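Local coordinates for protein ribokinase (Arabidopsis thaliana, PDB 6ILS) that phosphorylates D-ribose at O-5 with ATP and a divalent cation to give D-ribose 5-phosphate, working as a homodimeric PfkB-family sugar kinase, at residues Ala11-Tyr16 against Gly34-Gly39; Asp65-Leu70 against Thr95-Val100. All coordinates share one frame; numbering follows the deposited sequence.

Interaction 1. Residues Ala11-Tyr16 against Gly34-Gly39. With RIB (alpha-D-ribofuranose), chain F.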
# COMPACT_ATOMS: atom_id res chain seq x y z
N ALA B 11 1.95 9.93 -10.41
CA ALA B 11 2.69 9.60 -9.20
C ALA B 11 1.99 8.41 -8.55
O ALA B 11 0.80 8.45 -8.33
CB ALA B 11 2.76 10.79 -8.24
N ASN B 12 2.75 7.33 -8.30
CA ASN B 12 2.24 6.10 -7.71
C ASN B 12 3.03 5.70 -6.48
O ASN B 12 4.24 5.85 -6.46
CB ASN B 12 2.34 4.91 -8.69
CG ASN B 12 1.40 5.03 -9.86
OD1 ASN B 12 0.31 5.59 -9.75
ND2 ASN B 12 1.81 4.45 -10.99
N ALA B 13 2.35 5.15 -5.48
CA ALA B 13 3.07 4.35 -4.49
C ALA B 13 3.15 2.95 -5.07
O ALA B 13 2.14 2.36 -5.44
CB ALA B 13 2.35 4.36 -3.15
N ASP B 14 4.36 2.42 -5.18
CA ASP B 14 4.57 1.09 -5.73
C ASP B 14 4.62 0.07 -4.60
O ASP B 14 5.56 0.09 -3.81
CB ASP B 14 5.86 1.07 -6.55
CG ASP B 14 5.73 1.82 -7.88
OD1 ASP B 14 4.59 1.95 -8.38
OD2 ASP B 14 6.77 2.25 -8.42
N ILE B 15 3.61 -0.79 -4.53
CA ILE B 15 3.50 -1.80 -3.47
C ILE B 15 4.01 -3.16 -3.97
O ILE B 15 3.28 -3.90 -4.61
CB ILE B 15 2.06 -1.98 -2.98
CG1 ILE B 15 1.35 -0.64 -2.73
CG2 ILE B 15 2.05 -2.83 -1.71
CD1 ILE B 15 1.81 0.06 -1.52
N TYR B 16 5.26 -3.46 -3.66
CA TYR B 16 5.90 -4.71 -4.07
C TYR B 16 5.71 -5.80 -3.04
O TYR B 16 6.05 -5.61 -1.88
CB TYR B 16 7.39 -4.50 -4.29
CG TYR B 16 7.68 -3.55 -5.42
CD1 TYR B 16 7.65 -3.98 -6.73
CD2 TYR B 16 7.99 -2.22 -5.17
CE1 TYR B 16 7.91 -3.13 -7.77
CE2 TYR B 16 8.26 -1.35 -6.20
CZ TYR B 16 8.21 -1.81 -7.50
OH TYR B 16 8.48 -0.94 -8.54
N GLY B 34 8.09 -7.51 1.45
CA GLY B 34 7.54 -6.44 0.65
C GLY B 34 8.22 -5.12 0.93
O GLY B 34 9.04 -4.99 1.85
N GLN B 35 7.90 -4.12 0.10
CA GLN B 35 8.40 -2.78 0.27
C GLN B 35 7.48 -1.83 -0.48
O GLN B 35 6.98 -2.17 -1.54
CB GLN B 35 9.83 -2.67 -0.24
CG GLN B 35 10.61 -1.49 0.29
CD GLN B 35 12.08 -1.56 -0.07
OE1 GLN B 35 12.53 -2.54 -0.68
NE2 GLN B 35 12.84 -0.53 0.30
N THR B 36 7.21 -0.66 0.09
CA THR B 36 6.43 0.37 -0.60
C THR B 36 7.34 1.53 -0.95
O THR B 36 7.98 2.11 -0.07
CB THR B 36 5.25 0.88 0.26
OG1 THR B 36 4.27 -0.16 0.38
CG2 THR B 36 4.61 2.09 -0.41
N LEU B 37 7.40 1.86 -2.24
CA LEU B 37 8.34 2.88 -2.71
C LEU B 37 7.64 3.95 -3.55
O LEU B 37 6.59 3.70 -4.14
CB LEU B 37 9.47 2.24 -3.52
CG LEU B 37 10.44 1.29 -2.80
CD1 LEU B 37 11.32 0.57 -3.81
CD2 LEU B 37 11.30 2.06 -1.80
N ALA B 38 8.24 5.13 -3.58
CA ALA B 38 7.78 6.23 -4.42
C ALA B 38 8.05 5.91 -5.88
O ALA B 38 9.15 5.50 -6.25
CB ALA B 38 8.46 7.51 -4.03
N GLY B 39 7.05 6.10 -6.73
CA GLY B 39 7.20 5.78 -8.14
C GLY B 39 6.13 6.44 -8.98
O GLY B 39 5.59 7.49 -8.62
O5 RIB F . 8.15 3.01 -15.05
C5 RIB F . 8.00 2.69 -13.69
C4 RIB F . 6.72 3.01 -13.25
O4 RIB F . 5.64 2.38 -14.10
C3 RIB F . 6.55 2.28 -11.85
O3 RIB F . 7.10 3.19 -10.78
C2 RIB F . 5.34 1.95 -11.77
O2 RIB F . 4.59 2.71 -10.74
C1 RIB F . 4.66 2.15 -13.28
O1 RIB F . 3.78 3.21 -13.26
O HOH W 1 9.80 2.25 -7.34
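Asp-14 and Gly-39 meet beside the bound ribose, on the sugar-facing side of an antiparallel strand pair. The Asp-14 carboxylate grips two neighbouring hydroxyls of the sugar, one with each oxygen: OD1 accepts from ribose O2 at a very short 2.5 Å and OD2 from ribose O3 at 2.6 Å. Chi1 of -72° sets CG beside the backbone N and anti to the carbonyl carbon; from there Asp-14 OD2 comes within 3.6 Å of Gly-39 CA. Gly-39, having no side chain, lets that oxygen approach its CA so closely. A water also donates to OD2 and, weakly, to Ala-38 O.

Behind this shell lies the ladder of 12-16 against 34-39, in which Asn-12 faces Gly-39, Asp-14 faces Leu-37 and Tyr-16 faces Gln-35 as hydrogen-bonded pairs. The bond from Asp-14 N to Leu-37 O (2.8 Å) is nearly straight and fixes the backbone that carries the carboxylate. At the sugar end the pairing is distorted: Asn-12 N reaches Gly-39 O from well above the carbonyl plane, while Gly-39 N returns a more bent bond to Asn-12 O. Farther along the same face, Tyr-16 CE2 packs at 4.3 Å from Leu-37 CD1. On the other face Ile-15 and Thr-36 lie side by side, and both pack on His-67 of the second subunit.

Lys-41, Gly-40, Glu-144 and Asp-259 also hydrogen-bond the ribose, Asp-259 being the predicted proton acceptor. The two-pronged grip of one carboxylate is consistent with recognition of the vicinal O2 and O3 hydroxyls, and probably helps to orient the ribose for phosphorylation at O5.

Interaction 2. Residues Asp65-Leu70 against Thr95-Val100; sequences DAHGKL and TGHAVV
Asp-65, the N-cap of helix 66-75, holds Thr-95 with both carboxylate oxygens. Its CG sits between the backbone N and the carbonyl carbon (chi1 50°), and the carboxylate reaches back to the first turn. There OD1 takes two bonds, the capping bond from Gly-68 N at 2.8 Å and one from Thr-95 OG1 at 2.7 Å, the latter on its syn side. OD2 uses its syn lone pair for Thr-95 N at 3.0 Å. The threonine places OG1 beside its own backbone N (chi1 -62°), so that hydroxyl and amide address the same carboxylate. OG1 also accepts from Gly-63 N and lies 3.2 Å from Gly-68 CA, a close approach that the lack of a side chain on Gly-68 allows.

His-67 lays CB against Thr-95 CB, while its ND1 meets a water in the ring plane at 2.7 Å. This water donates to Thr-95 O, a carbonyl that also receives an in-plane bond from His-97 ND1 at 2.9 Å. The two imidazoles lie obliquely, their planes at 46°. His-67 NE2 is hydrogen-bonded to His-67 NE2 of the second subunit.

The contact thus ties the N-terminus of helix 66-75 to Thr-95, at the approach to the strand that runs through His-97 to Val-100. His-67 rests on Ala-13 and Ile-15 of strand 12-18, and His-97 on Val-113 of strand 108-113.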
# COMPACT_ATOMS: atom_id res chain seq x y z
N ASP B 65 -3.15 11.71 1.54
CA ASP B 65 -3.00 10.45 2.27
C ASP B 65 -1.52 10.13 2.46
O ASP B 65 -0.65 10.90 2.08
CB ASP B 65 -3.72 9.30 1.55
CG ASP B 65 -3.37 9.20 0.05
OD1 ASP B 65 -2.26 9.61 -0.34
OD2 ASP B 65 -4.22 8.71 -0.73
N ALA B 66 -1.24 8.98 3.08
CA ALA B 66 0.13 8.61 3.40
C ALA B 66 0.97 8.34 2.14
O ALA B 66 2.15 8.66 2.10
CB ALA B 66 0.13 7.37 4.33
N HIS B 67 0.35 7.73 1.13
CA HIS B 67 1.01 7.50 -0.16
C HIS B 67 1.39 8.82 -0.84
O HIS B 67 2.46 8.95 -1.45
CB HIS B 67 0.12 6.69 -1.08
CG HIS B 67 0.00 5.24 -0.71
ND1 HIS B 67 -1.04 4.45 -1.15
CD2 HIS B 67 0.79 4.44 0.04
CE1 HIS B 67 -0.88 3.22 -0.68
NE2 HIS B 67 0.22 3.18 0.03
N GLY B 68 0.49 9.80 -0.73
CA GLY B 68 0.73 11.13 -1.25
C GLY B 68 1.92 11.77 -0.59
O GLY B 68 2.75 12.40 -1.24
N LYS B 69 2.01 11.61 0.73
CA LYS B 69 3.11 12.15 1.50
C LYS B 69 4.44 11.50 1.15
O LYS B 69 5.48 12.16 1.10
CB LYS B 69 2.85 11.99 3.00
CG LYS B 69 3.69 12.92 3.87
CD LYS B 69 2.81 13.67 4.86
CE LYS B 69 3.33 15.06 5.17
NZ LYS B 69 2.39 15.83 6.04
N LEU B 70 4.40 10.19 0.93
CA LEU B 70 5.56 9.43 0.49
C LEU B 70 6.16 10.06 -0.77
O LEU B 70 7.36 10.28 -0.87
CB LEU B 70 5.16 7.97 0.23
CG LEU B 70 6.14 7.03 -0.47
CD1 LEU B 70 7.36 6.76 0.40
CD2 LEU B 70 5.40 5.74 -0.82
N THR B 95 -4.24 8.74 -3.68
CA THR B 95 -3.01 8.75 -4.49
C THR B 95 -2.98 7.45 -5.29
O THR B 95 -3.30 6.39 -4.75
CB THR B 95 -1.75 8.90 -3.60
OG1 THR B 95 -1.80 10.15 -2.91
CG2 THR B 95 -0.43 8.81 -4.40
N GLY B 96 -2.63 7.52 -6.56
CA GLY B 96 -2.53 6.33 -7.38
C GLY B 96 -1.52 5.35 -6.81
O GLY B 96 -0.55 5.73 -6.15
N HIS B 97 -1.76 4.07 -7.03
CA HIS B 97 -0.81 3.08 -6.57
C HIS B 97 -0.85 1.86 -7.46
O HIS B 97 -1.79 1.67 -8.24
CB HIS B 97 -1.07 2.72 -5.09
CG HIS B 97 -2.50 2.46 -4.75
ND1 HIS B 97 -3.44 3.47 -4.66
CD2 HIS B 97 -3.15 1.32 -4.42
CE1 HIS B 97 -4.61 2.95 -4.33
NE2 HIS B 97 -4.46 1.65 -4.16
N ALA B 98 0.20 1.05 -7.35
CA ALA B 98 0.36 -0.15 -8.15
C ALA B 98 0.80 -1.31 -7.26
O ALA B 98 1.85 -1.23 -6.61
CB ALA B 98 1.38 0.08 -9.26
N VAL B 99 -0.02 -2.35 -7.21
CA VAL B 99 0.37 -3.57 -6.50
C VAL B 99 1.19 -4.45 -7.43
O VAL B 99 0.66 -5.02 -8.38
CB VAL B 99 -0.85 -4.34 -5.99
CG1 VAL B 99 -0.42 -5.64 -5.33
CG2 VAL B 99 -1.64 -3.47 -5.01
N VAL B 100 2.48 -4.55 -7.15
CA VAL B 100 3.38 -5.31 -8.01
C VAL B 100 3.73 -6.66 -7.36
O VAL B 100 4.56 -6.72 -6.45
CB VAL B 100 4.66 -4.52 -8.31
CG1 VAL B 100 5.53 -5.27 -9.31
CG2 VAL B 100 4.31 -3.14 -8.83
O HOH W 2 -3.24 5.70 -2.09

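Interactions 1 and 2 follow one another along the chain, their centres about 7 Å apart, and meet in the small four-stranded sheet ordered 33-39, 12-18, 96-102, 108-113. Strand 12-18 lies between the two partner strands: antiparallel to 33-39 in interaction 1 and parallel to 96-102 of interaction 2, with Ile-15 N close to Ala-98 O at 2.8 Å as a probable hydrogen bond. Helix 66-75 of interaction 2 also touches interaction 1, through Ala-74 on Ala-38. Asn-12 and Asp-14 point to the ribose face of the sheet, Ile-15 and Thr-36 to the face that meets the second subunit, consistent with the lid sheet through which PfkB-family ribokinases dimerise.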